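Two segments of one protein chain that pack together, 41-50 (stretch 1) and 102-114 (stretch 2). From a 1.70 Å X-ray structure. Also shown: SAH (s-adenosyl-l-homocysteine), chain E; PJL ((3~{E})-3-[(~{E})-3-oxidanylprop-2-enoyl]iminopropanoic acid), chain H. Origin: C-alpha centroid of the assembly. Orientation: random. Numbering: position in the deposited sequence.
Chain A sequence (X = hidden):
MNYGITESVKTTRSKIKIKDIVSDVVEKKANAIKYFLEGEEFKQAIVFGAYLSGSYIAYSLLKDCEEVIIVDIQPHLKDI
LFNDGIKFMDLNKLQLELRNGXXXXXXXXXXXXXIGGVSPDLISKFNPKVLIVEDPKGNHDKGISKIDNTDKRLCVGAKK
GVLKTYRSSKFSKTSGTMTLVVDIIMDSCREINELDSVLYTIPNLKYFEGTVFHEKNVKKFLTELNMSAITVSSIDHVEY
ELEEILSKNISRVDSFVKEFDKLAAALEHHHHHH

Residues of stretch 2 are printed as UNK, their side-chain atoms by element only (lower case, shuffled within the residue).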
ATOM      1  N   GLU A  41     -42.235  -6.151  16.285  1.00 27.11           N
ATOM      2  CA  GLU A  41     -43.127  -5.390  15.429  1.00 32.24           C
ATOM      3  C   GLU A  41     -43.387  -4.025  16.049  1.00 32.38           C
ATOM      4  O   GLU A  41     -43.441  -3.879  17.275  1.00 30.98           O
ATOM      5  CB  GLU A  41     -44.435  -6.156  15.217  1.00 40.83           C
ATOM      6  CG  GLU A  41     -44.255  -7.393  14.345  1.00 45.95           C
ATOM      7  CD  GLU A  41     -45.498  -8.257  14.266  1.00 52.86           C
ATOM      8  OE1 GLU A  41     -46.515  -7.914  14.898  1.00 53.60           O
ATOM      9  OE2 GLU A  41     -45.457  -9.283  13.559  1.00 58.82           O
ATOM     10  N   PHE A  42     -43.544  -3.024  15.187  1.00 32.46           N
ATOM     11  CA  PHE A  42     -43.648  -1.638  15.611  1.00 33.26           C
ATOM     12  C   PHE A  42     -44.808  -0.973  14.888  1.00 33.05           C
ATOM     13  O   PHE A  42     -45.122  -1.308  13.743  1.00 32.03           O
ATOM     14  CB  PHE A  42     -42.349  -0.864  15.318  1.00 30.50           C
ATOM     15  CG  PHE A  42     -41.139  -1.420  16.017  1.00 27.50           C
ATOM     16  CD1 PHE A  42     -40.792  -0.990  17.293  1.00 26.48           C
ATOM     17  CD2 PHE A  42     -40.357  -2.380  15.409  1.00 27.04           C
ATOM     18  CE1 PHE A  42     -39.680  -1.513  17.938  1.00 23.94           C
ATOM     19  CE2 PHE A  42     -39.245  -2.905  16.047  1.00 24.72           C
ATOM     20  CZ  PHE A  42     -38.900  -2.469  17.305  1.00 25.89           C
ATOM     21  N   LYS A  43     -45.428  -0.002  15.562  1.00 32.44           N
ATOM     22  CA  LYS A  43     -46.535   0.732  14.964  1.00 32.37           C
ATOM     23  C   LYS A  43     -46.035   1.829  14.039  1.00 33.78           C
ATOM     24  O   LYS A  43     -46.626   2.068  12.978  1.00 34.73           O
ATOM     25  CB  LYS A  43     -47.420   1.331  16.060  1.00 37.72           C
ATOM     26  CG  LYS A  43     -48.325   0.312  16.737  1.00 52.63           C
ATOM     27  CD  LYS A  43     -49.017   0.902  17.960  1.00 67.67           C
ATOM     28  CE  LYS A  43     -50.078  -0.041  18.511  1.00 77.20           C
ATOM     29  NZ  LYS A  43     -49.488  -1.275  19.105  1.00 82.16           N
ATOM     30  N   GLN A  44     -44.951   2.504  14.416  1.00 33.59           N
ATOM     31  CA  GLN A  44     -44.469   3.640  13.641  1.00 32.34           C
ATOM     32  C   GLN A  44     -42.962   3.763  13.781  1.00 32.14           C
ATOM     33  O   GLN A  44     -42.449   3.988  14.882  1.00 29.57           O
ATOM     34  CB  GLN A  44     -45.153   4.922  14.099  1.00 32.70           C
ATOM     35  CG  GLN A  44     -44.726   6.155  13.329  1.00 31.98           C
ATOM     36  CD  GLN A  44     -45.354   7.409  13.878  1.00 37.31           C
ATOM     37  OE1 GLN A  44     -44.930   7.926  14.908  1.00 40.10           O
ATOM     38  NE2 GLN A  44     -46.391   7.892  13.208  1.00 40.57           N
ATOM     39  N   ALA A  45     -42.261   3.637  12.663  1.00 31.31           N
ATOM     40  CA  ALA A  45     -40.818   3.804  12.619  1.00 28.18           C
ATOM     41  C   ALA A  45     -40.495   5.113  11.920  1.00 27.37           C
ATOM     42  O   ALA A  45     -41.081   5.430  10.881  1.00 31.27           O
ATOM     43  CB  ALA A  45     -40.147   2.642  11.887  1.00 31.12           C
ATOM     44  N   ILE A  46     -39.575   5.878  12.499  1.00 25.92           N
ATOM     45  CA  ILE A  46     -39.064   7.093  11.876  1.00 26.56           C
ATOM     46  C   ILE A  46     -37.572   6.912  11.642  1.00 27.33           C
ATOM     47  O   ILE A  46     -36.824   6.576  12.568  1.00 26.46           O
ATOM     48  CB  ILE A  46     -39.354   8.340  12.728  1.00 31.88           C
ATOM     49  CG1 ILE A  46     -40.864   8.590  12.726  1.00 37.51           C
ATOM     50  CG2 ILE A  46     -38.593   9.555  12.180  1.00 32.55           C
ATOM     51  CD1 ILE A  46     -41.312   9.903  13.332  1.00 42.48           C
ATOM     52  N   VAL A  47     -37.154   7.111  10.396  1.00 27.37           N
ATOM     53  CA  VAL A  47     -35.768   6.970   9.973  1.00 25.09           C
ATOM     54  C   VAL A  47     -35.287   8.341   9.521  1.00 28.13           C
ATOM     55  O   VAL A  47     -35.869   8.934   8.602  1.00 30.86           O
ATOM     56  CB  VAL A  47     -35.632   5.942   8.842  1.00 25.37           C
ATOM     57  CG1 VAL A  47     -34.181   5.827   8.384  1.00 28.01           C
ATOM     58  CG2 VAL A  47     -36.184   4.597   9.285  1.00 26.55           C
ATOM     59  N   PHE A  48     -34.231   8.843  10.163  1.00 23.58           N
ATOM     60  CA  PHE A  48     -33.617  10.111   9.784  1.00 23.82           C
ATOM     61  C   PHE A  48     -32.463   9.845   8.825  1.00 22.96           C
ATOM     62  O   PHE A  48     -31.551   9.071   9.143  1.00 22.59           O
ATOM     63  CB  PHE A  48     -33.111  10.873  11.011  1.00 23.99           C
ATOM     64  CG  PHE A  48     -34.198  11.375  11.911  1.00 27.30           C
ATOM     65  CD1 PHE A  48     -34.790  12.602  11.687  1.00 26.07           C
ATOM     66  CD2 PHE A  48     -34.613  10.621  12.995  1.00 28.52           C
ATOM     67  CE1 PHE A  48     -35.792  13.067  12.516  1.00 27.53           C
ATOM     68  CE2 PHE A  48     -35.611  11.084  13.829  1.00 27.83           C
ATOM     69  CZ  PHE A  48     -36.196  12.306  13.593  1.00 28.20           C
ATOM     70  N   GLY A  49     -32.504  10.486   7.655  1.00 22.09           N
ATOM     71  CA  GLY A  49     -31.435  10.387   6.682  1.00 19.98           C
ATOM     72  C   GLY A  49     -31.765   9.455   5.535  1.00 20.39           C
ATOM     73  O   GLY A  49     -31.607   8.239   5.650  1.00 20.91           O
ATOM     74  N   ALA A  50     -32.239  10.021   4.427  1.00 21.16           N
ATOM     75  CA  ALA A  50     -32.654   9.210   3.282  1.00 22.60           C
ATOM     76  C   ALA A  50     -31.454   8.710   2.488  1.00 24.46           C
ATOM     77  O   ALA A  50     -31.458   7.579   1.990  1.00 23.82           O
ATOM     78  CB  ALA A  50     -33.590  10.016   2.383  1.00 24.43           C
ATOM     79  N   UNK A 102     -50.893  14.774  17.024  1.00106.27           N
ATOM     80  CA  UNK A 102     -50.530  13.585  17.777  1.00122.53           C
ATOM     81  C   UNK A 102     -50.071  12.452  16.871  1.00116.85           C
ATOM     82  O   UNK A 102     -49.778  11.357  17.367  1.00129.27           O
ATOM     83  o   UNK A 102     -52.828  12.809  17.784  1.00132.16           O
ATOM     84  c   UNK A 102     -52.127  14.226  19.605  1.00123.94           C
ATOM     85  c   UNK A 102     -51.718  13.123  18.632  1.00128.00           C
ATOM     86  N   UNK A 103     -50.002  12.686  15.559  1.00 82.50           N
ATOM     87  CA  UNK A 103     -49.725  11.623  14.601  1.00 65.48           C
ATOM     88  C   UNK A 103     -48.294  11.102  14.666  1.00 54.34           C
ATOM     89  O   UNK A 103     -48.026  10.026  14.122  1.00 52.73           O
ATOM     90  o   UNK A 103     -49.106  13.169  12.843  1.00 59.46           O
ATOM     91  c   UNK A 103     -50.006  12.126  13.186  1.00 62.70           C
ATOM     92  N   UNK A 104     -47.372  11.828  15.294  1.00 47.84           N
ATOM     93  CA  UNK A 104     -45.968  11.426  15.352  1.00 43.93           C
ATOM     94  C   UNK A 104     -45.667  10.968  16.772  1.00 41.16           C
ATOM     95  O   UNK A 104     -45.595  11.782  17.700  1.00 43.25           O
ATOM     96  c   UNK A 104     -43.565  12.174  15.156  1.00 36.22           C
ATOM     97  c   UNK A 104     -45.028  12.558  14.913  1.00 39.64           C
ATOM     98  c   UNK A 104     -45.269  12.902  13.435  1.00 42.91           C
ATOM     99  c   UNK A 104     -45.105  11.725  12.473  1.00 45.67           C
ATOM    100  N   UNK A 105     -45.484   9.665  16.936  1.00 39.49           N
ATOM    101  CA  UNK A 105     -45.135   9.071  18.219  1.00 38.68           C
ATOM    102  C   UNK A 105     -44.464   7.732  17.949  1.00 35.07           C
ATOM    103  O   UNK A 105     -45.028   6.676  18.261  1.00 37.32           O
ATOM    104  n   UNK A 105     -46.957   7.756  21.159  1.00 61.75           N
ATOM    105  c   UNK A 105     -46.018   8.423  20.499  1.00 51.52           C
ATOM    106  o   UNK A 105     -44.907   8.652  20.975  1.00 48.28           O
ATOM    107  c   UNK A 105     -46.370   8.885  19.101  1.00 45.13           C
ATOM    108  N   UNK A 106     -43.268   7.735  17.364  1.00 33.28           N
ATOM    109  CA  UNK A 106     -42.670   6.476  16.903  1.00 31.28           C
ATOM    110  C   UNK A 106     -42.241   5.589  18.061  1.00 32.21           C
ATOM    111  O   UNK A 106     -41.758   6.066  19.091  1.00 33.54           O
ATOM    112  c   UNK A 106     -41.462   6.944  16.088  1.00 29.33           C
ATOM    113  c   UNK A 106     -41.097   8.257  16.694  1.00 31.77           C
ATOM    114  c   UNK A 106     -42.401   8.893  17.092  1.00 34.69           C
ATOM    115  N   UNK A 107     -42.427   4.280  17.885  1.00 29.55           N
ATOM    116  CA  UNK A 107     -41.849   3.316  18.808  1.00 29.44           C
ATOM    117  C   UNK A 107     -40.523   2.756  18.305  1.00 27.70           C
ATOM    118  O   UNK A 107     -39.857   2.024  19.044  1.00 28.39           O
ATOM    119  c   UNK A 107     -43.521   1.608  17.885  1.00 36.56           C
ATOM    120  o   UNK A 107     -44.328   0.672  18.060  1.00 36.29           O
ATOM    121  o   UNK A 107     -43.289   2.096  16.763  1.00 36.89           O
ATOM    122  c   UNK A 107     -42.852   2.186  19.120  1.00 33.09           C
ATOM    123  N   UNK A 108     -40.112   3.113  17.089  1.00 27.92           N
ATOM    124  CA  UNK A 108     -38.786   2.798  16.569  1.00 26.67           C
ATOM    125  C   UNK A 108     -38.215   4.054  15.929  1.00 25.52           C
ATOM    126  O   UNK A 108     -38.839   4.635  15.038  1.00 27.00           O
ATOM    127  c   UNK A 108     -36.402   0.963  15.672  1.00 23.32           C
ATOM    128  c   UNK A 108     -37.557   1.365  14.761  1.00 23.94           C
ATOM    129  c   UNK A 108     -38.838   1.656  15.552  1.00 25.40           C
ATOM    130  c   UNK A 108     -37.813   0.301  13.702  1.00 24.23           C
ATOM    131  N   UNK A 109     -37.040   4.472  16.378  1.00 23.57           N
ATOM    132  CA  UNK A 109     -36.342   5.619  15.808  1.00 24.11           C
ATOM    133  C   UNK A 109     -34.968   5.146  15.359  1.00 23.03           C
ATOM    134  O   UNK A 109     -34.263   4.466  16.110  1.00 26.25           O
ATOM    135  c   UNK A 109     -36.228   6.782  16.815  1.00 26.66           C
ATOM    136  c   UNK A 109     -35.408   7.936  16.241  1.00 27.64           C
ATOM    137  c   UNK A 109     -37.615   7.280  17.224  1.00 29.34           C
ATOM    138  N   UNK A 110     -34.597   5.487  14.131  1.00 22.24           N
ATOM    139  CA  UNK A 110     -33.284   5.158  13.595  1.00 23.03           C
ATOM    140  C   UNK A 110     -32.694   6.449  13.054  1.00 24.07           C
ATOM    141  O   UNK A 110     -33.284   7.074  12.164  1.00 25.35           O
ATOM    142  c   UNK A 110     -34.025   2.823  13.041  1.00 22.42           C
ATOM    143  c   UNK A 110     -34.156   1.693  12.039  1.00 24.09           C
ATOM    144  c   UNK A 110     -33.344   4.086  12.492  1.00 21.88           C
ATOM    145  c   UNK A 110     -31.944   3.778  11.978  1.00 20.34           C
ATOM    146  N   UNK A 111     -31.536   6.840  13.579  1.00 21.48           N
ATOM    147  CA  UNK A 111     -30.811   8.008  13.090  1.00 21.24           C
ATOM    148  C   UNK A 111     -29.655   7.535  12.224  1.00 21.80           C
ATOM    149  O   UNK A 111     -28.689   6.959  12.729  1.00 22.42           O
ATOM    150  c   UNK A 111     -30.276   8.869  14.227  1.00 20.68           C
ATOM    151  o   UNK A 111     -28.252  10.115  14.439  1.00 24.97           O
ATOM    152  c   UNK A 111     -29.256   9.882  13.736  1.00 25.39           C
ATOM    153  o   UNK A 111     -29.439  10.414  12.617  1.00 24.06           O
ATOM    154  N   UNK A 112     -29.748   7.800  10.924  1.00 20.45           N
ATOM    155  CA  UNK A 112     -28.716   7.449   9.964  1.00 20.84           C
ATOM    156  C   UNK A 112     -27.949   8.667   9.465  1.00 19.41           C
ATOM    157  O   UNK A 112     -27.206   8.558   8.478  1.00 20.54           O
ATOM    158  c   UNK A 112     -29.347   6.721   8.772  1.00 25.00           C
ATOM    159  c   UNK A 112     -30.162   5.474   9.121  1.00 25.54           C
ATOM    160  c   UNK A 112     -30.865   4.921   7.892  1.00 26.44           C
ATOM    161  c   UNK A 112     -29.265   4.417   9.728  1.00 19.65           C
ATOM    162  N   UNK A 113     -28.099   9.825  10.119  1.00 20.20           N
ATOM    163  CA  UNK A 113     -27.578  11.058   9.535  1.00 20.16           C
ATOM    164  C   UNK A 113     -26.076  11.205   9.733  1.00 22.58           C
ATOM    165  O   UNK A 113     -25.420  11.884   8.939  1.00 22.23           O
ATOM    166  o   UNK A 113     -28.118  12.381  11.516  1.00 21.64           O
ATOM    167  c   UNK A 113     -28.302  12.286  10.097  1.00 20.96           C
ATOM    168  c   UNK A 113     -29.782  12.221   9.776  1.00 22.96           C
ATOM    169  N   UNK A 114     -25.519  10.602  10.776  1.00 21.48           N
ATOM    170  CA  UNK A 114     -24.078  10.640  10.957  1.00 22.77           C
ATOM    171  C   UNK A 114     -23.560  12.050  11.165  1.00 21.04           C
ATOM    172  O   UNK A 114     -24.173  12.870  11.851  1.00 21.46           O
TER
HETATM  173  N   SAH E 301     -24.619   7.254   7.099  1.00 71.85           N
HETATM  174  CA  SAH E 301     -25.307   7.373   5.778  1.00 46.63           C
HETATM  175  CB  SAH E 301     -24.981   8.728   5.153  1.00 32.27           C
HETATM  176  CG  SAH E 301     -25.795   9.851   5.792  1.00 24.54           C
HETATM  177  SD  SAH E 301     -25.532  11.408   4.980  1.00 20.90           S
HETATM  178  C   SAH E 301     -24.882   6.293   4.826  1.00 32.69           C
HETATM  179  O   SAH E 301     -25.365   6.288   3.667  1.00 20.96           O
HETATM  180  OXT SAH E 301     -24.057   5.461   5.229  1.00 40.22           O
HETATM  181  C5' SAH E 301     -26.650  12.458   5.860  1.00 19.35           C
HETATM  182  C4' SAH E 301     -28.099  12.309   5.409  1.00 19.11           C
HETATM  183  O4' SAH E 301     -28.951  12.794   6.454  1.00 21.19           O
HETATM  184  C3' SAH E 301     -28.398  13.173   4.199  1.00 16.70           C
HETATM  185  O3' SAH E 301     -29.459  12.611   3.410  1.00 21.24           O
HETATM  186  C2' SAH E 301     -28.802  14.475   4.848  1.00 18.34           C
HETATM  187  O2' SAH E 301     -29.571  15.343   4.009  1.00 20.73           O
HETATM  188  C1' SAH E 301     -29.610  13.991   6.029  1.00 19.13           C
HETATM  189  N9  SAH E 301     -29.609  14.911   7.177  1.00 19.73           N
HETATM  190  C8  SAH E 301     -28.564  15.636   7.636  1.00 20.04           C
HETATM  191  N7  SAH E 301     -28.943  16.335   8.736  1.00 23.17           N
HETATM  192  C5  SAH E 301     -30.232  16.029   8.982  1.00 22.06           C
HETATM  193  C6  SAH E 301     -31.239  16.406   9.993  1.00 25.84           C
HETATM  194  N6  SAH E 301     -30.920  17.277  10.977  1.00 29.56           N
HETATM  195  N1  SAH E 301     -32.466  15.861   9.888  1.00 25.34           N
HETATM  196  C2  SAH E 301     -32.791  14.990   8.921  1.00 29.62           C
HETATM  197  N3  SAH E 301     -31.932  14.602   7.964  1.00 26.19           N
HETATM  198  C4  SAH E 301     -30.665  15.087   7.956  1.00 20.65           C
HETATM  199  O14 PJL H 304     -21.405   9.567   3.099  1.00 26.81           O
HETATM  200  C12 PJL H 304     -20.233   9.257   3.475  1.00 30.36           C
HETATM  201  O13 PJL H 304     -19.699   8.150   3.265  1.00 20.55           O
HETATM  202  C10 PJL H 304     -19.346  10.221   4.233  1.00 38.17           C
HETATM  203  C4  PJL H 304     -20.104  11.103   5.189  1.00 44.17           C
HETATM  204  N5  PJL H 304     -20.657  12.169   4.808  1.00 42.81           N
HETATM  205  C6  PJL H 304     -21.328  12.996   5.634  1.00 44.19           C
HETATM  206  O8  PJL H 304     -21.401  14.193   5.402  1.00 38.58           O
HETATM  207  C7  PJL H 304     -21.994  12.496   6.862  1.00 44.05           C
HETATM  208  C2  PJL H 304     -21.933  11.214   7.214  1.00 38.58           C
HETATM  209  O1  PJL H 304     -22.497  10.734   8.297  1.00 29.26           O

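Position 102 carries one carbon bearing an oxygen and a second carbon, the pattern of Thr102; it is poorly ordered and out of reach of stretch 1. Position 103 has a single carbon followed by an oxygen, neither touching stretch 1, hence Ser103. Its backbone O accepts a hydrogen bond from Gln44 NE2 at 2.8 Å.

At position 104 four carbons fork at the first, one arm two carbons long, and one of them lies against the Ile46 side chain, which identifies Ile104; its CG2 is 3.7 Å from Ile46 CD1. Position 105 has two carbons, the second with one oxygen and one nitrogen: Asn105. This side chain points away, and it is the backbone N that meets Gln44 OE1, in a hydrogen bond of 2.7 Å. The extended Gln44 side chain thus uses both ends of its amide on the loop backbone.

At position 106 three carbons close a ring onto the backbone N and rest against Ile46, so the residue is Pro106. Its N, without a hydrogen, makes no bond to Gln44 OE1 although the two atoms are 3.0 Å apart; its CG is 3.7 Å from Ile46 CD1.

Position 107 has two carbons, the second bearing two oxygens. These oxygens take up backbone NH groups of stretch 1, as a carboxylate can and an amide nitrogen could not: Asp107. Lys43 N donates to Asp107 OD2 at 2.8 Å and Gln44 N to Asp107 OD1 at 2.9 Å.

Position 108 shows four carbons forked at the second, packed on Phe42 and Ala45, which is Leu108. Its CB sits over one face of the Phe42 ring, 4.0 Å from the centroid, while Leu108 CD2 touches Ala45 CB at 3.8 Å. Position 109, one carbon carrying two others at the edge of the Phe48 ring, is Val109; its CG1 is 4.0 Å from Phe48 CE2. Position 110 repeats the four-carbon pattern forked at the first and packs beside Val47, giving Ile110, whose CB is 4.3 Å from Val47 CG2.

Two carbons and two terminal oxygens, one approaching Phe48, mark position 111 as Asp111; its OD1 is 4.0 Å from Phe48 CB and accepts a 2.9 Å hydrogen bond from the backbone N of position 113. Position 112, four carbons forked at the second and touching Val47, is Leu112, with CD1 3.5 Å from Val47 CG1. Position 113, one carbon bearing an oxygen and a carbon, the latter near Phe48, is Thr113; its CG2 lies 3.8 Å from Phe48 CB. Position 114 has no side chain and is Gly114; a CB there would clash with PJL O1.

The contact is a parallel strand pair extended by a polar clamp. Ile46 N to Leu108 O (2.9 Å), Ile110 N to Ile46 O (2.9 Å), Phe48 N to Ile110 O (2.8 Å) and Leu112 N to Phe48 O (2.8 Å) form the ladder, while Asp107 and Gln44 fasten its beginning through side-chain hydrogen bonds to backbone.

Stretch 2 (102-114) TSINPDLVIDLTG
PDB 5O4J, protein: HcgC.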